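Local coordinates for protein NAD(P)H dehydrogenase (quinone) (Deinococcus radiodurans, PDB 1YDG) that catalyses the FMN-dependent reduction of quinones to quinols by NADH or NADPH, working as a homotetramer with one FMN per monomer, at residues K8-F13 against R39-R44; Y14-T19 against D56-N61; I82-P87 against K116-M121. All blocks are in the same frame, centred on the assembly; numbering follows the deposited sequence.

Contact 1: K8-F13 against R39-R44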
ATOM      1  N   LYS B   8      22.297  17.597  -9.577  1.00 17.92           N
ATOM      2  CA  LYS B   8      22.739  16.303 -10.105  1.00 16.92           C
ATOM      3  C   LYS B   8      21.563  15.336 -10.066  1.00 15.63           C
ATOM      4  O   LYS B   8      21.079  14.996  -8.981  1.00 14.26           O
ATOM      5  CB  LYS B   8      23.895  15.760  -9.279  1.00 16.78           C
ATOM      6  CG  LYS B   8      25.167  16.594  -9.385  1.00 17.23           C
ATOM      7  CD  LYS B   8      26.094  16.349  -8.205  1.00 17.89           C
ATOM      8  CE  LYS B   8      27.420  17.146  -8.334  1.00 20.08           C
ATOM      9  NZ  LYS B   8      27.223  18.547  -8.815  1.00 21.69           N
ATOM     10  N   LEU B   9      21.128  14.904 -11.253  1.00 14.44           N
ATOM     11  CA  LEU B   9      19.927  14.114 -11.419  1.00 14.48           C
ATOM     12  C   LEU B   9      20.288  12.787 -12.023  1.00 13.71           C
ATOM     13  O   LEU B   9      20.842  12.750 -13.112  1.00 13.43           O
ATOM     14  CB  LEU B   9      18.936  14.846 -12.343  1.00 13.86           C
ATOM     15  CG  LEU B   9      17.681  14.106 -12.790  1.00 14.13           C
ATOM     16  CD1 LEU B   9      16.700  13.835 -11.632  1.00 15.20           C
ATOM     17  CD2 LEU B   9      16.957  14.840 -13.951  1.00 14.85           C
ATOM     18  N   ALA B  10      19.966  11.708 -11.316  1.00 13.50           N
ATOM     19  CA  ALA B  10      20.118  10.343 -11.818  1.00 13.56           C
ATOM     20  C   ALA B  10      18.757   9.759 -12.141  1.00 13.77           C
ATOM     21  O   ALA B  10      17.889   9.681 -11.258  1.00 13.22           O
ATOM     22  CB  ALA B  10      20.802   9.470 -10.785  1.00 13.52           C
ATOM     23  N   ILE B  11      18.586   9.334 -13.393  1.00 13.83           N
ATOM     24  CA  ILE B  11      17.403   8.585 -13.836  1.00 13.51           C
ATOM     25  C   ILE B  11      17.825   7.135 -13.927  1.00 13.34           C
ATOM     26  O   ILE B  11      18.621   6.783 -14.806  1.00 13.98           O
ATOM     27  CB  ILE B  11      16.903   9.037 -15.227  1.00 13.84           C
ATOM     28  CG1 ILE B  11      16.794  10.569 -15.340  1.00 14.89           C
ATOM     29  CG2 ILE B  11      15.578   8.372 -15.579  1.00 14.10           C
ATOM     30  CD1 ILE B  11      15.902  11.208 -14.342  1.00 16.79           C
ATOM     31  N   VAL B  12      17.328   6.308 -13.006  1.00 12.38           N
ATOM     32  CA  VAL B  12      17.645   4.879 -12.949  1.00 12.23           C
ATOM     33  C   VAL B  12      16.377   4.125 -13.353  1.00 12.04           C
ATOM     34  O   VAL B  12      15.310   4.277 -12.724  1.00 11.18           O
ATOM     35  CB  VAL B  12      18.094   4.421 -11.539  1.00 12.10           C
ATOM     36  CG1 VAL B  12      18.397   2.928 -11.525  1.00 11.90           C
ATOM     37  CG2 VAL B  12      19.295   5.202 -11.079  1.00 13.97           C
ATOM     38  N   PHE B  13      16.474   3.377 -14.446  1.00 11.29           N
ATOM     39  CA  PHE B  13      15.308   2.736 -15.038  1.00 11.64           C
ATOM     40  C   PHE B  13      15.630   1.305 -15.421  1.00 11.96           C
ATOM     41  O   PHE B  13      16.758   0.988 -15.843  1.00 12.48           O
ATOM     42  CB  PHE B  13      14.810   3.519 -16.262  1.00 11.50           C
ATOM     43  CG  PHE B  13      15.659   3.321 -17.486  1.00 11.94           C
ATOM     44  CD1 PHE B  13      15.303   2.379 -18.446  1.00 10.18           C
ATOM     45  CD2 PHE B  13      16.834   4.033 -17.643  1.00 10.94           C
ATOM     46  CE1 PHE B  13      16.088   2.167 -19.547  1.00 12.45           C
ATOM     47  CE2 PHE B  13      17.641   3.825 -18.754  1.00 11.92           C
ATOM     48  CZ  PHE B  13      17.275   2.893 -19.702  1.00 11.50           C
ATOM     49  N   ARG B  39      22.393  12.023 -15.427  1.00 15.05           N
ATOM     50  CA  ARG B  39      22.802  10.661 -15.802  1.00 14.96           C
ATOM     51  C   ARG B  39      21.569   9.823 -16.095  1.00 14.47           C
ATOM     52  O   ARG B  39      20.711   9.674 -15.241  1.00 15.15           O
ATOM     53  CB  ARG B  39      23.608   9.975 -14.697  1.00 14.15           C
ATOM     54  CG  ARG B  39      24.906  10.662 -14.419  1.00 15.94           C
ATOM     55  CD  ARG B  39      25.729   9.897 -13.399  1.00 15.31           C
ATOM     56  NE  ARG B  39      26.987  10.583 -13.168  1.00 16.28           N
ATOM     57  CZ  ARG B  39      27.827  10.332 -12.170  1.00 15.67           C
ATOM     58  NH1 ARG B  39      27.582   9.362 -11.298  1.00 16.21           N
ATOM     59  NH2 ARG B  39      28.935  11.051 -12.070  1.00 16.52           N
ATOM     60  N   LEU B  40      21.510   9.269 -17.299  1.00 14.04           N
ATOM     61  CA  LEU B  40      20.565   8.234 -17.663  1.00 14.06           C
ATOM     62  C   LEU B  40      21.252   6.886 -17.514  1.00 13.62           C
ATOM     63  O   LEU B  40      22.260   6.626 -18.172  1.00 14.63           O
ATOM     64  CB  LEU B  40      20.128   8.437 -19.108  1.00 14.47           C
ATOM     65  CG  LEU B  40      19.208   7.414 -19.768  1.00 13.79           C
ATOM     66  CD1 LEU B  40      17.926   7.351 -19.007  1.00 15.32           C
ATOM     67  CD2 LEU B  40      18.957   7.819 -21.219  1.00 15.24           C
ATOM     68  N   LEU B  41      20.695   6.037 -16.658  1.00 13.11           N
ATOM     69  CA  LEU B  41      21.347   4.814 -16.183  1.00 12.80           C
ATOM     70  C   LEU B  41      20.384   3.645 -16.228  1.00 12.87           C
ATOM     71  O   LEU B  41      19.286   3.689 -15.660  1.00 12.23           O
ATOM     72  CB  LEU B  41      21.815   5.011 -14.741  1.00 12.96           C
ATOM     73  CG  LEU B  41      22.762   6.191 -14.519  1.00 12.77           C
ATOM     74  CD1 LEU B  41      22.711   6.610 -13.069  1.00 13.45           C
ATOM     75  CD2 LEU B  41      24.170   5.840 -14.947  1.00 12.30           C
ATOM     76  N   LYS B  42      20.795   2.569 -16.875  1.00 13.30           N
ATOM     77  CA  LYS B  42      19.939   1.387 -16.955  1.00 12.93           C
ATOM     78  C   LYS B  42      20.230   0.427 -15.811  1.00 13.45           C
ATOM     79  O   LYS B  42      21.376   0.298 -15.325  1.00 13.49           O
ATOM     80  CB  LYS B  42      20.098   0.692 -18.319  1.00 13.43           C
ATOM     81  CG  LYS B  42      21.417  -0.013 -18.502  1.00 13.25           C
ATOM     82  CD  LYS B  42      21.623  -0.584 -19.897  1.00 13.42           C
ATOM     83  CE  LYS B  42      22.999  -1.277 -19.987  1.00 12.58           C
ATOM     84  NZ  LYS B  42      23.570  -1.275 -21.371  1.00 10.27           N
ATOM     85  N   VAL B  43      19.188  -0.273 -15.390  1.00 13.29           N
ATOM     86  CA  VAL B  43      19.320  -1.311 -14.391  1.00 13.53           C
ATOM     87  C   VAL B  43      19.821  -2.595 -15.067  1.00 13.48           C
ATOM     88  O   VAL B  43      19.261  -3.059 -16.056  1.00 13.22           O
ATOM     89  CB  VAL B  43      17.965  -1.565 -13.647  1.00 12.33           C
ATOM     90  CG1 VAL B  43      18.030  -2.811 -12.785  1.00 11.55           C
ATOM     91  CG2 VAL B  43      17.562  -0.359 -12.794  1.00 12.74           C
ATOM     92  N   ARG B  44      20.845  -3.185 -14.475  1.00 15.22           N
ATOM     93  CA  ARG B  44      21.406  -4.451 -14.939  1.00 16.15           C
ATOM     94  C   ARG B  44      20.335  -5.508 -15.167  1.00 16.12           C
ATOM     95  O   ARG B  44      19.451  -5.740 -14.320  1.00 14.79           O
ATOM     96  CB  ARG B  44      22.437  -5.003 -13.948  1.00 16.49           C
ATOM     97  CG  ARG B  44      23.162  -6.222 -14.472  1.00 17.37           C
ATOM     98  CD  ARG B  44      24.066  -6.874 -13.459  1.00 20.88           C
ATOM     99  NE  ARG B  44      25.273  -6.078 -13.271  1.00 26.25           N
ATOM    100  CZ  ARG B  44      26.410  -6.532 -12.741  1.00 28.95           C
ATOM    101  NH1 ARG B  44      26.510  -7.793 -12.305  1.00 31.52           N
ATOM    102  NH2 ARG B  44      27.457  -5.709 -12.623  1.00 28.92           N
TER
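The carbonyl oxygen of L41 is gripped by two consecutive residues of strand 8-13: F13 N donates a hydrogen bond of 3.1 Å to L41 O, and the CA-H of V12 points at the same oxygen, with V12 CA 3.4 Å from L41 O. The ring of F13 also comes up to this atom obliquely, F13 CD2 standing 3.2 Å from L41 O. Parallel pairing carries on along both strands, with R39 N bonded to L9 O, L41 N to I11 O and V43 N to F13 O. The bond from I11 N to R39 O, at 2.8 Å, is almost straight (172° at the hydrogen).

On the face with I11, F13 and L40, F13 has its CG between its backbone N and carbonyl carbon (chi1 76°), and the ring beyond reaches over the partner strand. K42 CA lies over one face of the F13 ring, 4.2 Å from its centroid, a CH-pi contact, while L40 CD1 meets F13 CE2 obliquely at 3.5 Å. A broad aromatic suits this place because it spans two residues of strand 39-42. The K42 chain runs on, extended, and K42 NZ bonds M65 O. Helix 19-33 packs on this face through A24 and A27, whose small side chains let it approach closely.

On the other face, that of A10, V12 and L41, V12 CG2 touches L41 CD1. V12 CG1 also reaches V43 CG2 at 3.6 Å, the two valines crossing at about a right angle. L41 CD1 also reaches A10 CB, 4.1 Å away. R39 NH1 forms a salt bridge with D75.

Backbone bonds thus set the register of this beta-alpha-beta crossover, and the largely buried side chains add apolar packing on both faces, with the charged ends of R39 and K42 satisfied beyond it.

Contact 2: Y14-T19 against D56-N61. With SO4 (sulfate ion), chain J.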
ATOM      1  N   TYR B  14      14.657   0.428 -15.207  1.00 12.89           N
ATOM      2  CA  TYR B  14      14.662  -0.884 -15.817  1.00 13.15           C
ATOM      3  C   TYR B  14      13.684  -0.883 -16.988  1.00 13.95           C
ATOM      4  O   TYR B  14      12.605  -0.285 -16.905  1.00 14.07           O
ATOM      5  CB  TYR B  14      14.290  -2.008 -14.836  1.00 13.35           C
ATOM      6  CG  TYR B  14      14.296  -3.311 -15.582  1.00 11.75           C
ATOM      7  CD1 TYR B  14      15.488  -3.864 -16.015  1.00 12.20           C
ATOM      8  CD2 TYR B  14      13.104  -3.903 -15.995  1.00 13.92           C
ATOM      9  CE1 TYR B  14      15.502  -5.035 -16.782  1.00 11.91           C
ATOM     10  CE2 TYR B  14      13.099  -5.059 -16.780  1.00 12.51           C
ATOM     11  CZ  TYR B  14      14.309  -5.618 -17.164  1.00 12.40           C
ATOM     12  OH  TYR B  14      14.324  -6.741 -17.929  1.00 13.62           O
ATOM     13  N   SER B  15      14.060  -1.554 -18.073  1.00 13.98           N
ATOM     14  CA  SER B  15      13.186  -1.730 -19.229  1.00 14.69           C
ATOM     15  C   SER B  15      13.488  -3.075 -19.893  1.00 14.99           C
ATOM     16  O   SER B  15      14.653  -3.357 -20.224  1.00 15.00           O
ATOM     17  CB  SER B  15      13.383  -0.583 -20.231  1.00 14.86           C
ATOM     18  OG  SER B  15      12.441  -0.681 -21.292  1.00 16.81           O
ATOM     19  N   SER B  16      12.461  -3.914 -20.074  1.00 14.80           N
ATOM     20  CA  SER B  16      12.604  -5.100 -20.901  1.00 15.30           C
ATOM     21  C   SER B  16      12.389  -4.742 -22.371  1.00 15.17           C
ATOM     22  O   SER B  16      13.257  -4.957 -23.213  1.00 14.80           O
ATOM     23  CB  SER B  16      11.592  -6.179 -20.522  1.00 15.36           C
ATOM     24  OG  SER B  16      11.755  -6.611 -19.196  1.00 18.21           O
ATOM     25  N   THR B  17      11.207  -4.217 -22.672  1.00 15.58           N
ATOM     26  CA  THR B  17      10.735  -4.120 -24.054  1.00 15.85           C
ATOM     27  C   THR B  17      10.727  -2.707 -24.623  1.00 15.96           C
ATOM     28  O   THR B  17      10.104  -2.455 -25.654  1.00 15.76           O
ATOM     29  CB  THR B  17       9.350  -4.798 -24.194  1.00 16.37           C
ATOM     30  OG1 THR B  17       8.452  -4.337 -23.165  1.00 16.51           O
ATOM     31  CG2 THR B  17       9.493  -6.315 -24.072  1.00 17.06           C
ATOM     32  N   GLY B  18      11.433  -1.780 -23.975  1.00 16.08           N
ATOM     33  CA  GLY B  18      11.599  -0.420 -24.495  1.00 15.68           C
ATOM     34  C   GLY B  18      10.709   0.705 -23.965  1.00 15.55           C
ATOM     35  O   GLY B  18      11.023   1.877 -24.173  1.00 16.20           O
ATOM     36  N   THR B  19       9.624   0.396 -23.268  1.00 15.16           N
ATOM     37  CA  THR B  19       8.743   1.466 -22.803  1.00 15.24           C
ATOM     38  C   THR B  19       9.423   2.327 -21.730  1.00 15.05           C
ATOM     39  O   THR B  19       9.414   3.545 -21.825  1.00 14.43           O
ATOM     40  CB  THR B  19       7.380   0.933 -22.316  1.00 15.20           C
ATOM     41  OG1 THR B  19       6.744   0.245 -23.389  1.00 16.76           O
ATOM     42  CG2 THR B  19       6.449   2.078 -21.844  1.00 15.51           C
ATOM     43  N   ASP B  56      11.285 -10.656 -29.314  1.00 17.32           N
ATOM     44  CA  ASP B  56      11.930  -9.693 -30.197  1.00 17.11           C
ATOM     45  C   ASP B  56      12.154  -8.321 -29.567  1.00 16.43           C
ATOM     46  O   ASP B  56      13.223  -7.749 -29.703  1.00 16.75           O
ATOM     47  CB  ASP B  56      11.087  -9.489 -31.457  1.00 17.65           C
ATOM     48  CG  ASP B  56      11.623  -8.376 -32.336  1.00 19.07           C
ATOM     49  OD1 ASP B  56      10.805  -7.521 -32.764  1.00 23.19           O
ATOM     50  OD2 ASP B  56      12.860  -8.367 -32.580  1.00 20.76           O
ATOM     51  N   ALA B  57      11.136  -7.769 -28.916  1.00 16.56           N
ATOM     52  CA  ALA B  57      11.248  -6.392 -28.404  1.00 16.25           C
ATOM     53  C   ALA B  57      12.212  -6.333 -27.236  1.00 15.86           C
ATOM     54  O   ALA B  57      12.813  -5.299 -27.009  1.00 15.47           O
ATOM     55  CB  ALA B  57       9.878  -5.815 -28.025  1.00 16.60           C
ATOM     56  N   TRP B  58      12.377  -7.451 -26.522  1.00 15.74           N
ATOM     57  CA  TRP B  58      13.335  -7.541 -25.415  1.00 15.49           C
ATOM     58  C   TRP B  58      14.772  -7.585 -25.932  1.00 15.80           C
ATOM     59  O   TRP B  58      15.608  -6.779 -25.522  1.00 15.41           O
ATOM     60  CB  TRP B  58      13.039  -8.760 -24.542  1.00 14.65           C
ATOM     61  CG  TRP B  58      13.650  -8.722 -23.156  1.00 14.15           C
ATOM     62  CD1 TRP B  58      14.632  -7.877 -22.690  1.00 13.36           C
ATOM     63  CD2 TRP B  58      13.340  -9.602 -22.069  1.00 12.92           C
ATOM     64  NE1 TRP B  58      14.917  -8.166 -21.377  1.00 12.18           N
ATOM     65  CE2 TRP B  58      14.154  -9.224 -20.973  1.00 11.93           C
ATOM     66  CE3 TRP B  58      12.470 -10.681 -21.920  1.00 13.67           C
ATOM     67  CZ2 TRP B  58      14.105  -9.883 -19.737  1.00 13.56           C
ATOM     68  CZ3 TRP B  58      12.412 -11.330 -20.678  1.00 14.33           C
ATOM     69  CH2 TRP B  58      13.231 -10.928 -19.609  1.00 13.78           C
ATOM     70  N   LYS B  59      15.059  -8.512 -26.844  1.00 16.84           N
ATOM     71  CA  LYS B  59      16.365  -8.533 -27.511  1.00 17.20           C
ATOM     72  C   LYS B  59      16.705  -7.208 -28.145  1.00 16.94           C
ATOM     73  O   LYS B  59      17.819  -6.721 -27.987  1.00 17.18           O
ATOM     74  CB  LYS B  59      16.439  -9.591 -28.603  1.00 17.59           C
ATOM     75  CG  LYS B  59      16.723 -10.959 -28.084  1.00 19.35           C
ATOM     76  CD  LYS B  59      16.990 -11.923 -29.203  1.00 20.12           C
ATOM     77  CE  LYS B  59      18.463 -12.126 -29.417  1.00 22.49           C
ATOM     78  NZ  LYS B  59      18.656 -12.934 -30.637  1.00 23.59           N
ATOM     79  N   ALA B  60      15.746  -6.640 -28.873  1.00 16.76           N
ATOM     80  CA  ALA B  60      15.972  -5.388 -29.581  1.00 16.57           C
ATOM     81  C   ALA B  60      16.301  -4.275 -28.601  1.00 16.32           C
ATOM     82  O   ALA B  60      17.220  -3.490 -28.833  1.00 16.99           O
ATOM     83  CB  ALA B  60      14.762  -5.021 -30.398  1.00 16.70           C
ATOM     84  N   ASN B  61      15.567  -4.222 -27.489  1.00 15.56           N
ATOM     85  CA  ASN B  61      15.745  -3.132 -26.533  1.00 15.63           C
ATOM     86  C   ASN B  61      17.073  -3.220 -25.831  1.00 14.68           C
ATOM     87  O   ASN B  61      17.715  -2.209 -25.601  1.00 13.97           O
ATOM     88  CB  ASN B  61      14.623  -3.093 -25.499  1.00 14.93           C
ATOM     89  CG  ASN B  61      14.752  -1.916 -24.555  1.00 14.72           C
ATOM     90  OD1 ASN B  61      14.834  -0.757 -24.984  1.00 11.80           O
ATOM     91  ND2 ASN B  61      14.750  -2.201 -23.261  1.00 14.37           N
TER
HETATM   92  S   SO4 J1303       9.123  -2.064 -20.630  1.00 15.25           S
HETATM   93  O1  SO4 J1303       8.877  -1.984 -22.071  1.00 17.63           O
HETATM   94  O2  SO4 J1303       7.880  -1.893 -19.906  1.00 15.47           O
HETATM   95  O3  SO4 J1303       9.705  -3.379 -20.361  1.00 15.48           O
HETATM   96  O4  SO4 J1303      10.019  -0.989 -20.228  1.00 14.55           O
HETATM   97  O   HOH W   1      12.050  -3.035 -28.344  1.00 25.83           O
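W58 and N61 both carry CG anti to the backbone N (chi1 -161° and -176°), which takes each CG off helix 56-64 toward the loop after strand 8-13, the phosphate-binding loop of the flavodoxin-like fold. S16 CB sits over one face of the W58 five-membered ring, 3.9 Å from its centroid and 6° off the normal, a close CH-pi contact that a small serine allows. N61 ND2 gives S16 O a weak hydrogen bond of 3.1 Å; the CA-H of W58 points at the same oxygen, with W58 CA 3.4 Å from S16 O. Y14 crosses W58 at about a right angle, Y14 OH being 3.6 Å from W58 CZ2, and both Y14 OH and W58 NE1 bond E45. An alanine in place of W58 would probably leave S16 without its flat support and E45 short of one hydrogen bond. On the loop's other flank a sulfate, consistent with the site of the FMN phosphate, takes bonds from T17 OG1 to sulfate O1 (2.6 Å), from S15 OG to sulfate O4 (2.7 Å), and from the backbone nitrogens of S16, T17, T19 and G20. G18, at the N-cap of helix 19-33, has a positive phi at which a CB would press on T17 O; N61 OD1 lies 3.3 Å from G18 CA. One water donates to A57 O at 2.7 Å and, weakly, to T17 O.

Contact 3: I82-P87 against K116-M121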
ATOM      1  N   ILE B  82      16.881  11.855  -7.435  1.00 12.10           N
ATOM      2  CA  ILE B  82      16.764  10.525  -8.010  1.00 12.29           C
ATOM      3  C   ILE B  82      15.392  10.239  -8.592  1.00 12.45           C
ATOM      4  O   ILE B  82      14.369  10.497  -7.952  1.00 12.11           O
ATOM      5  CB  ILE B  82      17.031   9.451  -6.927  1.00 12.39           C
ATOM      6  CG1 ILE B  82      18.481   9.544  -6.446  1.00 12.41           C
ATOM      7  CG2 ILE B  82      16.685   8.049  -7.468  1.00 11.24           C
ATOM      8  CD1 ILE B  82      18.741   8.988  -5.027  1.00 13.16           C
ATOM      9  N   VAL B  83      15.368   9.670  -9.794  1.00 12.35           N
ATOM     10  CA  VAL B  83      14.140   9.095 -10.333  1.00 12.23           C
ATOM     11  C   VAL B  83      14.374   7.627 -10.608  1.00 12.58           C
ATOM     12  O   VAL B  83      15.374   7.282 -11.239  1.00 11.90           O
ATOM     13  CB  VAL B  83      13.674   9.788 -11.655  1.00 12.66           C
ATOM     14  CG1 VAL B  83      12.466   9.089 -12.266  1.00 11.57           C
ATOM     15  CG2 VAL B  83      13.383  11.271 -11.448  1.00 12.99           C
ATOM     16  N   PHE B  84      13.425   6.791 -10.145  1.00 12.33           N
ATOM     17  CA  PHE B  84      13.349   5.346 -10.439  1.00 11.93           C
ATOM     18  C   PHE B  84      12.150   5.043 -11.342  1.00 12.01           C
ATOM     19  O   PHE B  84      11.028   5.513 -11.085  1.00 12.37           O
ATOM     20  CB  PHE B  84      13.141   4.542  -9.139  1.00 11.99           C
ATOM     21  CG  PHE B  84      14.400   4.219  -8.394  1.00 10.63           C
ATOM     22  CD1 PHE B  84      15.597   4.885  -8.657  1.00 11.64           C
ATOM     23  CD2 PHE B  84      14.378   3.280  -7.387  1.00 10.79           C
ATOM     24  CE1 PHE B  84      16.758   4.586  -7.937  1.00 10.71           C
ATOM     25  CE2 PHE B  84      15.537   2.979  -6.667  1.00 11.23           C
ATOM     26  CZ  PHE B  84      16.711   3.632  -6.942  1.00 11.52           C
ATOM     27  N   SER B  85      12.394   4.256 -12.376  1.00 11.73           N
ATOM     28  CA  SER B  85      11.364   3.807 -13.292  1.00 12.75           C
ATOM     29  C   SER B  85      11.453   2.301 -13.459  1.00 12.38           C
ATOM     30  O   SER B  85      12.522   1.760 -13.765  1.00 12.78           O
ATOM     31  CB  SER B  85      11.511   4.519 -14.646  1.00 12.61           C
ATOM     32  OG  SER B  85      10.474   4.148 -15.529  1.00 14.21           O
ATOM     33  N   SER B  86      10.335   1.618 -13.236  1.00 12.20           N
ATOM     34  CA  SER B  86      10.236   0.195 -13.487  1.00 12.76           C
ATOM     35  C   SER B  86       8.897  -0.180 -14.087  1.00 13.30           C
ATOM     36  O   SER B  86       7.883   0.294 -13.597  1.00 14.10           O
ATOM     37  CB  SER B  86      10.362  -0.570 -12.173  1.00 12.50           C
ATOM     38  OG  SER B  86      10.230  -1.941 -12.415  1.00  9.73           O
ATOM     39  N   PRO B  87       8.876  -1.108 -15.060  1.00 13.72           N
ATOM     40  CA  PRO B  87       7.564  -1.649 -15.413  1.00 14.41           C
ATOM     41  C   PRO B  87       7.016  -2.424 -14.231  1.00 14.91           C
ATOM     42  O   PRO B  87       7.773  -2.873 -13.363  1.00 14.65           O
ATOM     43  CB  PRO B  87       7.838  -2.579 -16.602  1.00 14.50           C
ATOM     44  CG  PRO B  87       9.321  -2.815 -16.605  1.00 14.27           C
ATOM     45  CD  PRO B  87       9.980  -1.755 -15.794  1.00 13.71           C
ATOM     46  N   LYS B 116      18.104  13.046  -0.269  1.00 17.29           N
ATOM     47  CA  LYS B 116      18.050  13.204  -1.717  1.00 16.35           C
ATOM     48  C   LYS B 116      16.576  13.215  -2.111  1.00 15.16           C
ATOM     49  O   LYS B 116      15.763  12.569  -1.464  1.00 14.36           O
ATOM     50  CB  LYS B 116      18.798  12.074  -2.409  1.00 16.43           C
ATOM     51  CG  LYS B 116      20.283  12.097  -2.158  1.00 16.38           C
ATOM     52  CD  LYS B 116      20.932  10.768  -2.453  1.00 16.70           C
ATOM     53  CE  LYS B 116      22.383  10.745  -1.933  1.00 16.26           C
ATOM     54  NZ  LYS B 116      23.293  11.731  -2.612  1.00 13.77           N
ATOM     55  N   THR B 117      16.214  13.982  -3.127  1.00 13.96           N
ATOM     56  CA  THR B 117      14.827  13.941  -3.601  1.00 13.61           C
ATOM     57  C   THR B 117      14.617  12.690  -4.419  1.00 13.09           C
ATOM     58  O   THR B 117      15.554  12.170  -5.020  1.00 12.68           O
ATOM     59  CB  THR B 117      14.409  15.163  -4.384  1.00 12.70           C
ATOM     60  OG1 THR B 117      15.208  15.274  -5.551  1.00 13.44           O
ATOM     61  CG2 THR B 117      14.543  16.434  -3.541  1.00 13.37           C
ATOM     62  N   PHE B 118      13.379  12.218  -4.416  1.00 12.72           N
ATOM     63  CA  PHE B 118      12.999  10.967  -5.018  1.00 12.58           C
ATOM     64  C   PHE B 118      11.606  11.046  -5.600  1.00 12.86           C
ATOM     65  O   PHE B 118      10.667  11.457  -4.916  1.00 12.10           O
ATOM     66  CB  PHE B 118      12.976   9.864  -3.986  1.00 12.46           C
ATOM     67  CG  PHE B 118      12.698   8.517  -4.571  1.00 12.67           C
ATOM     68  CD1 PHE B 118      13.738   7.757  -5.102  1.00 12.72           C
ATOM     69  CD2 PHE B 118      11.402   8.020  -4.639  1.00 12.64           C
ATOM     70  CE1 PHE B 118      13.488   6.497  -5.661  1.00 12.68           C
ATOM     71  CE2 PHE B 118      11.141   6.765  -5.192  1.00 13.26           C
ATOM     72  CZ  PHE B 118      12.190   6.005  -5.718  1.00 13.05           C
ATOM     73  N   SER B 119      11.471  10.619  -6.852  1.00 12.02           N
ATOM     74  CA  SER B 119      10.153  10.344  -7.434  1.00 12.68           C
ATOM     75  C   SER B 119      10.271   9.116  -8.328  1.00 12.73           C
ATOM     76  O   SER B 119      11.374   8.610  -8.566  1.00 11.40           O
ATOM     77  CB  SER B 119       9.630  11.548  -8.214  1.00 12.40           C
ATOM     78  OG  SER B 119      10.170  11.600  -9.511  1.00 13.21           O
ATOM     79  N   ALA B 120       9.135   8.602  -8.780  1.00 13.11           N
ATOM     80  CA  ALA B 120       9.127   7.336  -9.480  1.00 12.94           C
ATOM     81  C   ALA B 120       8.154   7.324 -10.651  1.00 13.21           C
ATOM     82  O   ALA B 120       7.241   8.137 -10.725  1.00 13.83           O
ATOM     83  CB  ALA B 120       8.805   6.208  -8.496  1.00 12.85           C
ATOM     84  N   MET B 121       8.376   6.388 -11.566  1.00 13.17           N
ATOM     85  CA  MET B 121       7.582   6.236 -12.786  1.00 14.32           C
ATOM     86  C   MET B 121       7.432   4.763 -13.056  1.00 14.49           C
ATOM     87  O   MET B 121       8.241   3.941 -12.592  1.00 13.95           O
ATOM     88  CB  MET B 121       8.261   6.867 -14.006  1.00 13.83           C
ATOM     89  CG  MET B 121       8.559   8.342 -13.898  1.00 13.52           C
ATOM     90  SD  MET B 121       9.273   9.058 -15.409  1.00 15.30           S
ATOM     91  CE  MET B 121      10.638   7.981 -15.737  1.00 15.11           C
TER
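F118 turns its ring edge onto the face of F84, an edge-to-face pair with centroids 5.2 Å apart and planes at 75°; two flat rings suit the place because one can set its edge on the other. The closest touch is F118 CE1 on F84 CG, 3.7 Å, and comes in over the face of the F84 ring, offset toward the rim. F118 has CG anti to its backbone N (chi1 -175°), and its ring leans over strand 81-89, where I82 CG2 meets F118 CD1 obliquely at 3.8 Å. The far branch of I82 serves another partner, I82 CD1 lying 3.8 Å from K116 CD.

On the opposite face the unbranched M121 bends at chi3 (-53°), folding its CE back to 3.7 Å from CB of the small S85; the same methyl lies near V83 CG1. Between the two faces five backbone hydrogen bonds of the parallel pairing hold the strands in register, from I82 N to T117 O as far as S86 N to M121 O.

F84 packs against M97, F100 and I101 of helix 95-102, while F118 and A120 meet helix 131-144. Helix 180-204 covers V83 and M121, its Q193 and Q189 also bonding S119 OG, and strand 8-13 pairs with the other edge of strand 81-89.

Contacts 1 and 3 are neighbouring parallel strand pairs of one sheet, their centres about 9 Å apart, joined where strand 8-13 pairs with strand 81-89: V12 N lies 2.8 Å from V83 O and A10 O 2.9 Å from V83 N, both probable hydrogen bonds. Contact 2 continues from the C-terminal end of strand 8-13, its centre about 16 Å from that of contact 1 and 19 Å from that of contact 3. Y14 N, 2.9 Å from S85 O, extends the pairing into the loop. The FMN site gathers at this end: the side chain of F13 is about 4 Å from that of S15, while the side chain of S16 comes within about 3 Å of that of R89, just beyond contact 3.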